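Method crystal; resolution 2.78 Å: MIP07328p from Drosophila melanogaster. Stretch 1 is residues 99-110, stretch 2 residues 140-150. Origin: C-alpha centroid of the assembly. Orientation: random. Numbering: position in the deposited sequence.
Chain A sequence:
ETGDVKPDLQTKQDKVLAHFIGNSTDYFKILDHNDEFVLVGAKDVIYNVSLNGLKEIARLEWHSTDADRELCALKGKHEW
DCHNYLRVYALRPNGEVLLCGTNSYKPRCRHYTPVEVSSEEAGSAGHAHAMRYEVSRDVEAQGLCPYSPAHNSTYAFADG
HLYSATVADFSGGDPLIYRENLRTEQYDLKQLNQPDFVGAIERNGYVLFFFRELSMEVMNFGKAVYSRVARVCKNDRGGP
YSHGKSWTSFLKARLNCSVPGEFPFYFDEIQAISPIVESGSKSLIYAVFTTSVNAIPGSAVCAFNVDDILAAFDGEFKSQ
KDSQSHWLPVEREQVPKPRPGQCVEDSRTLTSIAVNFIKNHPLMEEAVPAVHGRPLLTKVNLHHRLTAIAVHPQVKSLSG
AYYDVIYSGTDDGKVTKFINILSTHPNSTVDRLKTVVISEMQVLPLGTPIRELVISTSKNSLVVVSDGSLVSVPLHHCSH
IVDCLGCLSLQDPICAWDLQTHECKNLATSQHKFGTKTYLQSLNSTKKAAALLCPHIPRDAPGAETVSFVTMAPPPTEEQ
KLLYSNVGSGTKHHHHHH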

# COMPACT_ATOMS: atom_id res chain seq x y z
N LEU A 99 -7.40 -13.87 -14.65
CA LEU A 99 -7.46 -12.50 -15.14
C LEU A 99 -8.89 -11.99 -15.06
O LEU A 99 -9.81 -12.64 -15.55
CB LEU A 99 -6.94 -12.39 -16.58
CG LEU A 99 -5.46 -12.08 -16.75
CD1 LEU A 99 -5.14 -11.86 -18.22
CD2 LEU A 99 -5.07 -10.86 -15.93
N CYS A 100 -9.06 -10.82 -14.45
CA CYS A 100 -10.36 -10.18 -14.33
C CYS A 100 -10.24 -8.72 -14.76
O CYS A 100 -9.24 -8.06 -14.45
CB CYS A 100 -10.90 -10.26 -12.90
SG CYS A 100 -10.87 -11.92 -12.14
N GLY A 101 -11.25 -8.22 -15.46
CA GLY A 101 -11.24 -6.85 -15.94
C GLY A 101 -12.61 -6.22 -15.79
O GLY A 101 -13.62 -6.89 -15.60
N THR A 102 -12.62 -4.88 -15.88
CA THR A 102 -13.86 -4.13 -15.72
C THR A 102 -14.86 -4.47 -16.82
O THR A 102 -16.06 -4.63 -16.55
CB THR A 102 -13.58 -2.63 -15.70
OG1 THR A 102 -13.18 -2.20 -17.00
CG2 THR A 102 -12.47 -2.31 -14.71
N ASN A 103 -14.39 -4.57 -18.06
CA ASN A 103 -15.21 -4.96 -19.20
C ASN A 103 -16.43 -4.05 -19.35
O ASN A 103 -17.58 -4.50 -19.38
CB ASN A 103 -15.63 -6.43 -19.10
CG ASN A 103 -16.40 -6.92 -20.31
OD1 ASN A 103 -16.20 -6.43 -21.42
ND2 ASN A 103 -17.30 -7.87 -20.10
N SER A 104 -16.16 -2.75 -19.42
CA SER A 104 -17.20 -1.74 -19.66
C SER A 104 -18.33 -1.86 -18.64
O SER A 104 -19.50 -1.98 -18.99
CB SER A 104 -17.73 -1.83 -21.09
OG SER A 104 -16.67 -1.76 -22.03
N TYR A 105 -17.95 -1.83 -17.36
CA TYR A 105 -18.90 -1.96 -16.25
C TYR A 105 -19.69 -3.26 -16.33
O TYR A 105 -20.86 -3.32 -15.95
CB TYR A 105 -19.84 -0.75 -16.17
CG TYR A 105 -19.15 0.51 -15.70
CD1 TYR A 105 -18.27 1.20 -16.54
CD2 TYR A 105 -19.38 1.03 -14.43
CE1 TYR A 105 -17.64 2.35 -16.11
CE2 TYR A 105 -18.75 2.19 -14.00
CZ TYR A 105 -17.88 2.84 -14.85
OH TYR A 105 -17.26 4.00 -14.43
N LYS A 106 -19.06 -4.32 -16.84
CA LYS A 106 -19.62 -5.67 -16.85
C LYS A 106 -18.50 -6.63 -16.48
O LYS A 106 -18.03 -7.41 -17.31
CB LYS A 106 -20.22 -6.00 -18.21
CG LYS A 106 -21.02 -7.29 -18.27
CD LYS A 106 -21.52 -7.56 -19.68
CE LYS A 106 -22.39 -8.81 -19.74
NZ LYS A 106 -21.64 -10.04 -19.37
N PRO A 107 -18.04 -6.59 -15.23
CA PRO A 107 -16.79 -7.28 -14.87
C PRO A 107 -16.89 -8.79 -15.04
O PRO A 107 -17.90 -9.41 -14.69
CB PRO A 107 -16.57 -6.88 -13.41
CG PRO A 107 -17.92 -6.52 -12.90
CD PRO A 107 -18.64 -5.91 -14.07
N ARG A 108 -15.83 -9.37 -15.59
CA ARG A 108 -15.74 -10.81 -15.82
C ARG A 108 -14.36 -11.29 -15.38
O ARG A 108 -13.42 -10.51 -15.26
CB ARG A 108 -15.97 -11.15 -17.30
CG ARG A 108 -17.21 -10.53 -17.91
CD ARG A 108 -18.47 -11.29 -17.54
NE ARG A 108 -18.52 -12.60 -18.18
CZ ARG A 108 -19.57 -13.41 -18.15
NH1 ARG A 108 -20.68 -13.03 -17.52
NH2 ARG A 108 -19.53 -14.59 -18.75
N CYS A 109 -14.26 -12.60 -15.13
CA CYS A 109 -13.00 -13.24 -14.82
C CYS A 109 -12.75 -14.39 -15.80
O CYS A 109 -13.70 -15.00 -16.31
CB CYS A 109 -12.96 -13.77 -13.39
SG CYS A 109 -12.82 -12.51 -12.09
N ARG A 110 -11.48 -14.69 -16.04
CA ARG A 110 -11.09 -15.75 -16.95
C ARG A 110 -9.92 -16.53 -16.38
O ARG A 110 -9.13 -16.01 -15.59
CB ARG A 110 -10.70 -15.21 -18.34
CG ARG A 110 -11.86 -14.92 -19.27
CD ARG A 110 -11.33 -14.56 -20.65
NE ARG A 110 -12.37 -14.04 -21.54
CZ ARG A 110 -12.13 -13.49 -22.72
NH1 ARG A 110 -10.88 -13.39 -23.16
NH2 ARG A 110 -13.13 -13.04 -23.47
N GLU A 140 -18.98 -14.49 -14.40
CA GLU A 140 -19.22 -13.20 -13.77
C GLU A 140 -18.13 -12.87 -12.75
O GLU A 140 -17.53 -13.76 -12.14
CB GLU A 140 -20.58 -13.18 -13.09
CG GLU A 140 -20.79 -14.35 -12.13
CD GLU A 140 -21.72 -14.01 -10.98
OE1 GLU A 140 -21.81 -12.82 -10.62
OE2 GLU A 140 -22.37 -14.94 -10.45
N ALA A 141 -17.90 -11.57 -12.55
CA ALA A 141 -16.95 -11.09 -11.55
C ALA A 141 -17.58 -10.09 -10.59
O ALA A 141 -16.87 -9.28 -9.99
CB ALA A 141 -15.72 -10.47 -12.22
N GLN A 142 -18.91 -10.13 -10.45
CA GLN A 142 -19.60 -9.24 -9.52
C GLN A 142 -19.10 -9.48 -8.10
O GLN A 142 -19.21 -10.59 -7.58
CB GLN A 142 -21.11 -9.47 -9.61
CG GLN A 142 -21.93 -8.61 -8.68
CD GLN A 142 -23.41 -8.97 -8.71
OE1 GLN A 142 -23.80 -9.98 -9.29
NE2 GLN A 142 -24.24 -8.13 -8.10
N GLY A 143 -18.56 -8.43 -7.49
CA GLY A 143 -17.98 -8.54 -6.17
C GLY A 143 -16.54 -9.01 -6.13
O GLY A 143 -15.89 -8.88 -5.09
N LEU A 144 -16.03 -9.55 -7.24
CA LEU A 144 -14.63 -9.98 -7.31
C LEU A 144 -13.75 -9.00 -8.07
O LEU A 144 -12.52 -9.05 -7.91
CB LEU A 144 -14.54 -11.36 -7.97
CG LEU A 144 -15.09 -12.54 -7.17
CD1 LEU A 144 -15.09 -13.80 -8.01
CD2 LEU A 144 -14.26 -12.74 -5.91
N CYS A 145 -14.33 -8.12 -8.88
CA CYS A 145 -13.60 -7.18 -9.71
C CYS A 145 -14.37 -5.87 -9.76
O CYS A 145 -15.60 -5.88 -9.76
CB CYS A 145 -13.41 -7.73 -11.13
SG CYS A 145 -12.21 -6.85 -12.14
N PRO A 146 -13.67 -4.73 -9.79
CA PRO A 146 -14.37 -3.45 -9.84
C PRO A 146 -14.97 -3.18 -11.21
O PRO A 146 -14.63 -3.83 -12.21
CB PRO A 146 -13.28 -2.43 -9.50
CG PRO A 146 -12.02 -3.09 -9.91
CD PRO A 146 -12.22 -4.55 -9.61
N TYR A 147 -15.88 -2.21 -11.25
CA TYR A 147 -16.54 -1.82 -12.48
C TYR A 147 -15.80 -0.71 -13.22
O TYR A 147 -15.89 -0.61 -14.45
CB TYR A 147 -17.97 -1.35 -12.20
CG TYR A 147 -18.93 -2.44 -11.79
CD1 TYR A 147 -18.83 -3.06 -10.55
CD2 TYR A 147 -19.96 -2.84 -12.64
CE1 TYR A 147 -19.71 -4.05 -10.17
CE2 TYR A 147 -20.85 -3.83 -12.27
CZ TYR A 147 -20.72 -4.43 -11.04
OH TYR A 147 -21.60 -5.42 -10.66
N SER A 148 -15.07 0.13 -12.49
CA SER A 148 -14.42 1.31 -13.02
C SER A 148 -12.91 1.23 -12.82
O SER A 148 -12.44 0.58 -11.88
CB SER A 148 -14.96 2.58 -12.34
OG SER A 148 -14.26 3.74 -12.75
N PRO A 149 -12.12 1.87 -13.69
CA PRO A 149 -10.67 1.91 -13.47
C PRO A 149 -10.25 2.69 -12.24
O PRO A 149 -9.05 2.74 -11.94
CB PRO A 149 -10.14 2.60 -14.75
CG PRO A 149 -11.32 3.34 -15.29
CD PRO A 149 -12.50 2.49 -14.97
N ALA A 150 -11.19 3.29 -11.51
CA ALA A 150 -10.86 4.03 -10.30
C ALA A 150 -10.14 3.14 -9.30
O ALA A 150 -10.58 2.02 -9.02
CB ALA A 150 -12.13 4.62 -9.68

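Stretch 2 has little regular structure and packs against a hairpin formed by the ends of two strands, at 99-101 and 108-110, tied by the Cys100–Cys109 disulfide. Glu140 pairs with Arg108 in an antiparallel, non-hydrogen-bonded bridge; their side chains diverge, which suits charged Glu140 to its exposed place, and Glu140 N lies over one face of the Arg108 guanidinium, 3.8 Å from Arg108 NH1. Ala141 then makes the one hydrogen bond between the stretches, from Ala141 N to Pro107 O (3.0 Å). Its small methyl packs closely: Ala141 CB lies 3.5 Å from Cys109 SG and 3.9 Å from Pro107 CB. A turn follows, in which Leu144 N bonds back to Ala141 O; the backbone angles of Gly143 call for glycine. Compact, apolar Cys145 suits its buried site, with Cys145 SG 3.7 Å from Cys100 CB and Cys145 CB 4.0 Å from Pro107 CB. The CA-to-CB bond of Pro146 points away, yet Pro146 O lies 3.6 Å from Thr102 CA. Tyr147 offers a broad aromatic face to Pro107, whose CD lies 3.8 Å from the Tyr147 ring centroid in a CH-pi contact, while Tyr105 O approaches the ring edge. Tyr147 O and Ser148 N in turn cover one face of the Tyr105 ring. Small, polar Ser148 suits a partly exposed place beside a tyrosine hydroxyl: Tyr105 OH lies 3.4 Å from Ser148 CB. Together the stretches bury 691 Å², both sides summed.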